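Local coordinates for glutamine amido transferase (Methylobacillus flagellatus, PDB 3M3P), which belongs to the glutamine amidotransferases, a family of alpha/beta proteins built round a central beta sheet, at residues 6-11 and 29-34; 107-112 and 139-144; 111-116 and 207-212. One frame throughout, in Å; residues are numbered along the deposited sequence.

In the fold
All three interactions involve strands of one mixed sheet. Interaction 1 pairs two parallel strands at one end of it. Interactions 2 and 3 lie on the opposite side of the chain's centre: interaction 2 pairs antiparallel strands, and interaction 3 ties the next residues of the chain to the loop 207-210. The centres of interactions 1 and 2 are about 25 Å apart, those of 1 and 3 about 29 Å. Interactions 2 and 3 are neighbours, about 10 Å between centres, sharing Ile-111 and Gly-112. His-140 of interaction 2 touches the turn with Gly-87, Cys-89 and Gly-91, whose pattern is consistent with a nucleophile elbow; Ile-9 of interaction 1 comes near this turn without touching it.

Interaction 1. Residues 6-11 and 29-34; sequences VMIIQF and IPFQVL
Val-6 and Phe-31 begin a parallel pairing that runs through Met-7 with Gln-32 and Ile-8 with Val-33 to Ile-9 with Leu-34. These are the two strands of a beta-alpha-beta unit, linked through helix 18-26. Backbone bonds pass alternately in each direction: Ile-8 N donates to Gln-32 O at 3.0 Å, and Ile-8 O accepts from Leu-34 N at 2.9 Å.

The tight part is the seam where the buried side chains of strand 6-10, which has 51-54 as its other neighbour, meet Ile-29, Phe-31 and Leu-34. On the face of Val-6 and Ile-8, the connecting helix covers the seam, with Leu-24 against Val-6, Ile-29 and Phe-31, and Phe-20 against Ile-8. Here Ile-8 CD1 reaches Phe-31 CD1 at 3.5 Å; a chi1 of 60° puts Phe-31 CG between the backbone N and the carbonyl carbon. Nearby, Val-6 CG2 meets Ile-29 CG2 at 3.8 Å. On the other face, the selenium of selenomethionine Met-7 lies 3.7 Å from Leu-34 CD1. Ile-9 CD1 approaches that same methyl at 4.2 Å, so Leu-34 spans two buried residues of the inner strand.

The outer strand, 31-35, is the last of the sheet in this chain, and its flank is looser. Gln-32 is exposed, its side chain leading away from strand 6-10. The buried Gln-10 reaches out to the partly exposed Val-33 by its extended side chain: NE2 is hydrogen-bonded to Ser-12 O, while OE1 rests 3.4 Å from Val-33 CG1.

Interaction 2. Residues 107-112 and 139-144; sequences PHAEIG and WHYQTF
Glu-110 and His-140 meet through both backbone and side chain. As an antiparallel hydrogen-bonded pair they exchange two backbone bonds, Glu-110 N to His-140 O at 3.1 Å and His-140 N to Glu-110 O at 3.0 Å. Their side chains lie alongside each other, pointing the same way. His-140 NE2 donates to Glu-110 OE1 at 2.6 Å, a short and almost straight bond (175°). The carboxylate oxygen lies in the plane of the imidazole and is met on its anti side, with the two flat groups 89° apart. At the other end of the ring, ND1 of His-140 donates to Gln-142 O at 2.7 Å, so both ring nitrogens are gripped and the rotation of the ring is fixed. Glu-110 has further partners: OE1 also accepts from Gln-162 NE2, and OE2 is bonded to Ser-156 OG.

In the sheet, strand 103-111 lies between 134-140 and 142-144, and the chain turns a corner at Tyr-141 on its way from one flank to the other. Just ahead of that corner Trp-139 and His-140 both face Glu-110, which makes a classic beta bulge.

Apolar contacts centre on Ile-111 and Trp-139, on the face away from the Glu-110 side chain, and extend to Tyr-141 and Ala-109. Ile-111 CG2, set anti to the backbone N, sits over the five-membered ring of Trp-139 in a CH-pi contact, 3.9 Å from its centroid and close to the ring normal. Its other branch runs beside the indole to Tyr-141, with Ile-111 CD1 3.4 Å from Tyr-141 OH. Ala-109 CB touches the same phenol farther back, 3.6 Å from Tyr-141 CD1. Trp-139 NE1 and Tyr-141 OH are both hydrogen-bonded to Glu-194 OE1.

Interaction 3. Residues 111-116 and 207-212; sequences IGWVRA and MVQSAV
Gln-209 and Trp-113 make the side-chain hydrogen bond of this contact. Trp-113 N donates to Gln-209 OE1 at 2.8 Å, approaching from above the amide plane, 58° out of it. The Gln-209 side chain gets there by running extended beyond CG, past Gly-112, whose CA is 3.4 Å from the same OE1; having no side chain, the glycine lets the amide come this close.

Two backbone bonds form a single bridge between Ile-111 and Val-208: Ile-111 N to Met-207 O at 2.9 Å, and Gln-209 N to Ile-111 O at 2.9 Å.

Apolar packing flanks these bonds. Val-208 CG2 sits beside Ile-111, 4.0 Å from its CD1, and Met-207 CG meets Val-114 CG1 at 4.1 Å. Separately, CE of selenomethionine Met-207 lies 3.6 Å from Trp-113 O. Trp-113 NE1 is hydrogen-bonded to Ile-214 O, and Arg-221 makes a cation-pi contact with the indole.

The chain turns a corner at Gly-112, just past the bridge at Ile-111. Next to Gln-209, Ser-210 is the N-cap of helix 211-215, its OG bonded to Glu-213 N. The Gln-209 amide satisfies the Trp-113 N-H, so the loop holds this buried corner by side chain as well as backbone.

Interaction 1. Residues 6-11 and 29-34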
# COMPACT_ATOMS: atom_id res chain seq x y z
N VAL A 6 13.70 8.02 0.49
CA VAL A 6 12.29 7.70 0.21
C VAL A 6 11.45 8.38 1.28
O VAL A 6 11.74 8.27 2.48
CB VAL A 6 12.05 6.19 0.20
CG1 VAL A 6 10.54 5.84 0.11
CG2 VAL A 6 12.85 5.55 -0.98
N MSE A 7 10.43 9.13 0.87
CA MSE A 7 9.50 9.73 1.81
C MSE A 7 8.35 8.76 2.04
O MSE A 7 7.76 8.29 1.10
CB MSE A 7 9.00 11.01 1.23
CG MSE A 7 7.77 11.58 1.89
SE MSE A 7 7.22 13.45 1.41
CE MSE A 7 7.06 13.39 -0.61
N ILE A 8 8.06 8.45 3.28
CA ILE A 8 6.98 7.54 3.67
C ILE A 8 5.95 8.34 4.44
O ILE A 8 6.25 8.95 5.48
CB ILE A 8 7.46 6.34 4.54
CG1 ILE A 8 8.58 5.56 3.85
CG2 ILE A 8 6.27 5.48 4.93
CD1 ILE A 8 9.06 4.32 4.62
N ILE A 9 4.74 8.37 3.92
CA ILE A 9 3.62 9.02 4.57
C ILE A 9 2.86 8.00 5.40
O ILE A 9 2.38 6.98 4.90
CB ILE A 9 2.65 9.66 3.52
CG1 ILE A 9 3.41 10.53 2.50
CG2 ILE A 9 1.49 10.42 4.23
CD1 ILE A 9 4.28 11.60 3.09
N GLN A 10 2.82 8.30 6.70
CA GLN A 10 2.12 7.48 7.66
C GLN A 10 0.94 8.27 8.22
O GLN A 10 0.99 9.50 8.35
CB GLN A 10 3.14 7.13 8.75
CG GLN A 10 2.73 6.08 9.77
CD GLN A 10 3.93 5.51 10.54
OE1 GLN A 10 5.11 5.36 10.03
NE2 GLN A 10 3.62 5.11 11.74
N PHE A 11 -0.16 7.57 8.50
CA PHE A 11 -1.44 8.19 8.85
C PHE A 11 -1.86 7.91 10.28
O PHE A 11 -2.78 8.56 10.79
CB PHE A 11 -2.48 7.73 7.87
CG PHE A 11 -2.15 8.09 6.46
CD1 PHE A 11 -2.45 9.38 5.98
CD2 PHE A 11 -1.56 7.18 5.62
CE1 PHE A 11 -2.18 9.70 4.70
CE2 PHE A 11 -1.25 7.54 4.29
CZ PHE A 11 -1.62 8.77 3.86
N ILE A 29 18.85 1.90 1.73
CA ILE A 29 18.14 3.04 1.15
C ILE A 29 17.58 3.89 2.30
O ILE A 29 16.72 3.41 3.06
CB ILE A 29 17.04 2.62 0.22
CG1 ILE A 29 17.71 1.89 -0.98
CG2 ILE A 29 16.16 3.82 -0.25
CD1 ILE A 29 16.76 1.11 -1.92
N PRO A 30 18.00 5.15 2.42
CA PRO A 30 17.44 5.97 3.51
C PRO A 30 15.99 6.32 3.30
O PRO A 30 15.52 6.44 2.14
CB PRO A 30 18.29 7.23 3.46
CG PRO A 30 18.77 7.32 2.05
CD PRO A 30 18.97 5.89 1.60
N PHE A 31 15.26 6.45 4.39
CA PHE A 31 13.86 6.84 4.30
C PHE A 31 13.48 7.77 5.46
O PHE A 31 14.08 7.68 6.54
CB PHE A 31 12.91 5.65 4.22
CG PHE A 31 12.95 4.70 5.39
CD1 PHE A 31 11.99 4.78 6.40
CD2 PHE A 31 13.87 3.66 5.40
CE1 PHE A 31 11.98 3.82 7.45
CE2 PHE A 31 13.84 2.70 6.45
CZ PHE A 31 12.88 2.84 7.47
N GLN A 32 12.50 8.62 5.21
CA GLN A 32 12.02 9.59 6.19
C GLN A 32 10.50 9.49 6.30
O GLN A 32 9.76 9.74 5.32
CB GLN A 32 12.39 11.00 5.70
CG GLN A 32 13.86 11.33 5.86
CD GLN A 32 14.24 11.57 7.31
OE1 GLN A 32 13.43 12.05 8.15
NE2 GLN A 32 15.50 11.24 7.63
N VAL A 33 9.98 9.20 7.49
CA VAL A 33 8.55 9.14 7.76
C VAL A 33 8.02 10.50 8.16
O VAL A 33 8.59 11.23 8.98
CB VAL A 33 8.30 8.13 8.89
CG1 VAL A 33 6.86 8.15 9.36
CG2 VAL A 33 8.70 6.67 8.44
N LEU A 34 6.85 10.83 7.62
CA LEU A 34 6.05 11.99 8.00
C LEU A 34 4.70 11.49 8.47
O LEU A 34 4.05 10.71 7.77
CB LEU A 34 5.85 12.88 6.78
CG LEU A 34 7.09 13.57 6.23
CD1 LEU A 34 6.77 14.39 4.98
CD2 LEU A 34 7.75 14.49 7.21

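Interaction 2. Residues 107-112 and 139-144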
# COMPACT_ATOMS: atom_id res chain seq x y z
N PRO A 107 -19.41 -3.21 -1.45
CA PRO A 107 -20.60 -3.96 -1.01
C PRO A 107 -20.35 -4.80 0.24
O PRO A 107 -21.18 -4.90 1.12
CB PRO A 107 -20.97 -4.78 -2.26
CG PRO A 107 -20.53 -3.85 -3.38
CD PRO A 107 -19.18 -3.34 -2.90
N HIS A 108 -19.18 -5.42 0.27
CA HIS A 108 -18.74 -6.28 1.36
C HIS A 108 -17.30 -5.93 1.72
O HIS A 108 -16.46 -5.71 0.83
CB HIS A 108 -18.79 -7.74 0.95
CG HIS A 108 -20.14 -8.18 0.48
ND1 HIS A 108 -21.24 -8.24 1.30
CD2 HIS A 108 -20.57 -8.48 -0.77
CE1 HIS A 108 -22.30 -8.60 0.57
NE2 HIS A 108 -21.89 -8.81 -0.67
N ALA A 109 -17.03 -5.84 3.00
CA ALA A 109 -15.67 -5.56 3.47
C ALA A 109 -14.74 -6.78 3.22
O ALA A 109 -15.21 -7.88 2.95
CB ALA A 109 -15.69 -5.21 4.94
N GLU A 110 -13.44 -6.56 3.34
CA GLU A 110 -12.48 -7.66 3.43
C GLU A 110 -11.65 -7.46 4.64
O GLU A 110 -10.92 -6.48 4.73
CB GLU A 110 -11.57 -7.79 2.18
CG GLU A 110 -12.32 -8.07 0.88
CD GLU A 110 -11.42 -8.16 -0.34
OE1 GLU A 110 -10.53 -7.27 -0.46
OE2 GLU A 110 -11.55 -9.17 -1.08
N ILE A 111 -11.71 -8.42 5.57
CA ILE A 111 -10.87 -8.39 6.78
C ILE A 111 -10.32 -9.78 6.98
O ILE A 111 -11.06 -10.71 7.31
CB ILE A 111 -11.58 -7.86 8.03
CG1 ILE A 111 -12.23 -6.49 7.79
CG2 ILE A 111 -10.57 -7.86 9.20
CD1 ILE A 111 -13.08 -5.89 8.94
N GLY A 112 -9.02 -9.91 6.80
CA GLY A 112 -8.33 -11.19 6.95
C GLY A 112 -7.64 -11.61 5.69
O GLY A 112 -7.22 -10.78 4.90
N TRP A 139 -7.81 -5.41 5.20
CA TRP A 139 -8.61 -4.83 6.29
C TRP A 139 -9.16 -3.51 5.78
O TRP A 139 -8.63 -2.44 6.03
CB TRP A 139 -7.82 -4.73 7.59
CG TRP A 139 -8.67 -4.47 8.81
CD1 TRP A 139 -9.80 -3.68 8.90
CD2 TRP A 139 -8.43 -4.97 10.11
NE1 TRP A 139 -10.26 -3.69 10.19
CE2 TRP A 139 -9.44 -4.48 10.95
CE3 TRP A 139 -7.44 -5.81 10.64
CZ2 TRP A 139 -9.46 -4.76 12.33
CZ3 TRP A 139 -7.47 -6.09 12.02
CH2 TRP A 139 -8.48 -5.56 12.83
N HIS A 140 -10.23 -3.60 4.98
CA HIS A 140 -10.77 -2.42 4.29
C HIS A 140 -12.24 -2.52 4.04
O HIS A 140 -12.79 -3.60 3.89
CB HIS A 140 -10.04 -2.15 2.95
CG HIS A 140 -10.41 -3.10 1.88
ND1 HIS A 140 -11.28 -2.78 0.85
CD2 HIS A 140 -10.01 -4.39 1.68
CE1 HIS A 140 -11.43 -3.86 0.09
NE2 HIS A 140 -10.65 -4.83 0.56
N TYR A 141 -12.85 -1.34 3.99
CA TYR A 141 -14.27 -1.16 3.71
C TYR A 141 -14.57 -0.44 2.41
O TYR A 141 -15.73 -0.38 2.01
CB TYR A 141 -14.88 -0.39 4.88
CG TYR A 141 -14.84 -1.11 6.20
CD1 TYR A 141 -15.85 -1.98 6.58
CD2 TYR A 141 -13.80 -0.92 7.09
CE1 TYR A 141 -15.81 -2.65 7.80
CE2 TYR A 141 -13.80 -1.57 8.32
CZ TYR A 141 -14.80 -2.44 8.65
OH TYR A 141 -14.75 -3.04 9.88
N GLN A 142 -13.55 0.16 1.81
CA GLN A 142 -13.75 0.92 0.56
C GLN A 142 -12.85 0.38 -0.53
O GLN A 142 -11.95 -0.43 -0.29
CB GLN A 142 -13.54 2.44 0.80
CG GLN A 142 -14.42 2.98 1.89
CD GLN A 142 -14.49 4.48 1.88
OE1 GLN A 142 -13.43 5.13 1.88
NE2 GLN A 142 -15.70 5.07 1.89
N THR A 143 -13.04 0.91 -1.73
CA THR A 143 -12.32 0.45 -2.90
C THR A 143 -12.03 1.61 -3.83
O THR A 143 -12.85 2.54 -3.94
CB THR A 143 -13.14 -0.66 -3.68
OG1 THR A 143 -12.44 -1.06 -4.86
CG2 THR A 143 -14.54 -0.23 -4.02
N PHE A 144 -10.85 1.59 -4.50
CA PHE A 144 -10.54 2.54 -5.56
C PHE A 144 -11.02 2.05 -6.91
O PHE A 144 -10.99 0.84 -7.17
CB PHE A 144 -9.05 2.90 -5.64
CG PHE A 144 -8.09 1.73 -5.61
CD1 PHE A 144 -7.94 0.89 -6.71
CD2 PHE A 144 -7.32 1.44 -4.48
CE1 PHE A 144 -7.06 -0.21 -6.65
CE2 PHE A 144 -6.43 0.37 -4.46
CZ PHE A 144 -6.30 -0.45 -5.54

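Interaction 3. Residues 111-116 and 207-212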
# COMPACT_ATOMS: atom_id res chain seq x y z
N ILE A 111 -11.71 -8.42 5.57
CA ILE A 111 -10.87 -8.39 6.78
C ILE A 111 -10.32 -9.78 6.98
O ILE A 111 -11.06 -10.71 7.31
CB ILE A 111 -11.58 -7.86 8.03
CG1 ILE A 111 -12.23 -6.49 7.79
CG2 ILE A 111 -10.57 -7.86 9.20
CD1 ILE A 111 -13.08 -5.89 8.94
N GLY A 112 -9.02 -9.91 6.80
CA GLY A 112 -8.33 -11.19 6.95
C GLY A 112 -7.64 -11.61 5.69
O GLY A 112 -7.22 -10.78 4.90
N TRP A 113 -7.45 -12.90 5.53
CA TRP A 113 -6.70 -13.49 4.40
C TRP A 113 -7.64 -13.81 3.28
O TRP A 113 -8.62 -14.52 3.52
CB TRP A 113 -5.98 -14.76 4.88
CG TRP A 113 -5.03 -14.48 6.00
CD1 TRP A 113 -5.21 -14.77 7.31
CD2 TRP A 113 -3.76 -13.87 5.89
NE1 TRP A 113 -4.10 -14.38 8.05
CE2 TRP A 113 -3.20 -13.78 7.21
CE3 TRP A 113 -3.00 -13.38 4.81
CZ2 TRP A 113 -1.90 -13.26 7.44
CZ3 TRP A 113 -1.76 -12.84 5.03
CH2 TRP A 113 -1.22 -12.76 6.35
N VAL A 114 -7.35 -13.30 2.10
CA VAL A 114 -8.24 -13.47 0.95
C VAL A 114 -7.52 -14.05 -0.25
O VAL A 114 -6.35 -13.75 -0.52
CB VAL A 114 -8.94 -12.16 0.58
CG1 VAL A 114 -9.30 -11.38 1.89
CG2 VAL A 114 -8.08 -11.29 -0.32
N ARG A 115 -8.22 -14.90 -0.97
CA ARG A 115 -7.76 -15.42 -2.25
C ARG A 115 -7.81 -14.35 -3.35
O ARG A 115 -8.78 -13.60 -3.46
CB ARG A 115 -8.62 -16.58 -2.67
CG ARG A 115 -8.68 -17.74 -1.68
CD ARG A 115 -9.54 -18.87 -2.19
NE ARG A 115 -8.95 -19.56 -3.33
CZ ARG A 115 -9.58 -20.45 -4.09
NH1 ARG A 115 -10.83 -20.75 -3.85
NH2 ARG A 115 -8.93 -21.03 -5.08
N ALA A 116 -6.74 -14.25 -4.13
CA ALA A 116 -6.68 -13.28 -5.22
C ALA A 116 -5.96 -13.87 -6.43
O ALA A 116 -5.18 -14.83 -6.32
CB ALA A 116 -6.07 -11.96 -4.74
N MSE A 207 -16.71 -11.95 3.95
CA MSE A 207 -15.25 -11.94 3.87
C MSE A 207 -14.62 -11.15 5.02
O MSE A 207 -13.66 -10.44 4.83
CB MSE A 207 -14.81 -11.45 2.51
CG MSE A 207 -13.34 -11.80 2.16
SE MSE A 207 -12.82 -13.68 2.35
CE MSE A 207 -12.03 -13.63 4.21
N VAL A 208 -15.17 -11.33 6.22
CA VAL A 208 -14.65 -10.82 7.49
C VAL A 208 -14.38 -12.02 8.35
O VAL A 208 -15.30 -12.78 8.69
CB VAL A 208 -15.60 -9.81 8.19
CG1 VAL A 208 -15.17 -9.49 9.64
CG2 VAL A 208 -15.70 -8.50 7.31
N GLN A 209 -13.12 -12.27 8.64
CA GLN A 209 -12.64 -13.43 9.36
C GLN A 209 -12.59 -13.15 10.85
O GLN A 209 -12.60 -11.99 11.30
CB GLN A 209 -11.28 -13.83 8.85
CG GLN A 209 -11.33 -14.35 7.41
CD GLN A 209 -9.98 -15.00 7.01
OE1 GLN A 209 -8.92 -14.55 7.32
NE2 GLN A 209 -10.10 -16.30 6.57
N SER A 210 -12.55 -14.22 11.63
CA SER A 210 -12.33 -14.16 13.06
C SER A 210 -10.84 -13.97 13.41
O SER A 210 -9.97 -14.26 12.59
CB SER A 210 -12.84 -15.45 13.68
OG SER A 210 -12.01 -16.53 13.31
N ALA A 211 -10.57 -13.57 14.65
CA ALA A 211 -9.21 -13.52 15.14
C ALA A 211 -8.54 -14.88 15.01
O ALA A 211 -7.41 -15.00 14.54
CB ALA A 211 -9.16 -13.04 16.57
N VAL A 212 -9.27 -15.92 15.36
CA VAL A 212 -8.70 -17.28 15.24
C VAL A 212 -8.26 -17.57 13.80
O VAL A 212 -7.14 -18.02 13.54
CB VAL A 212 -9.69 -18.37 15.72
CG1 VAL A 212 -9.30 -19.79 15.24
CG2 VAL A 212 -9.83 -18.34 17.25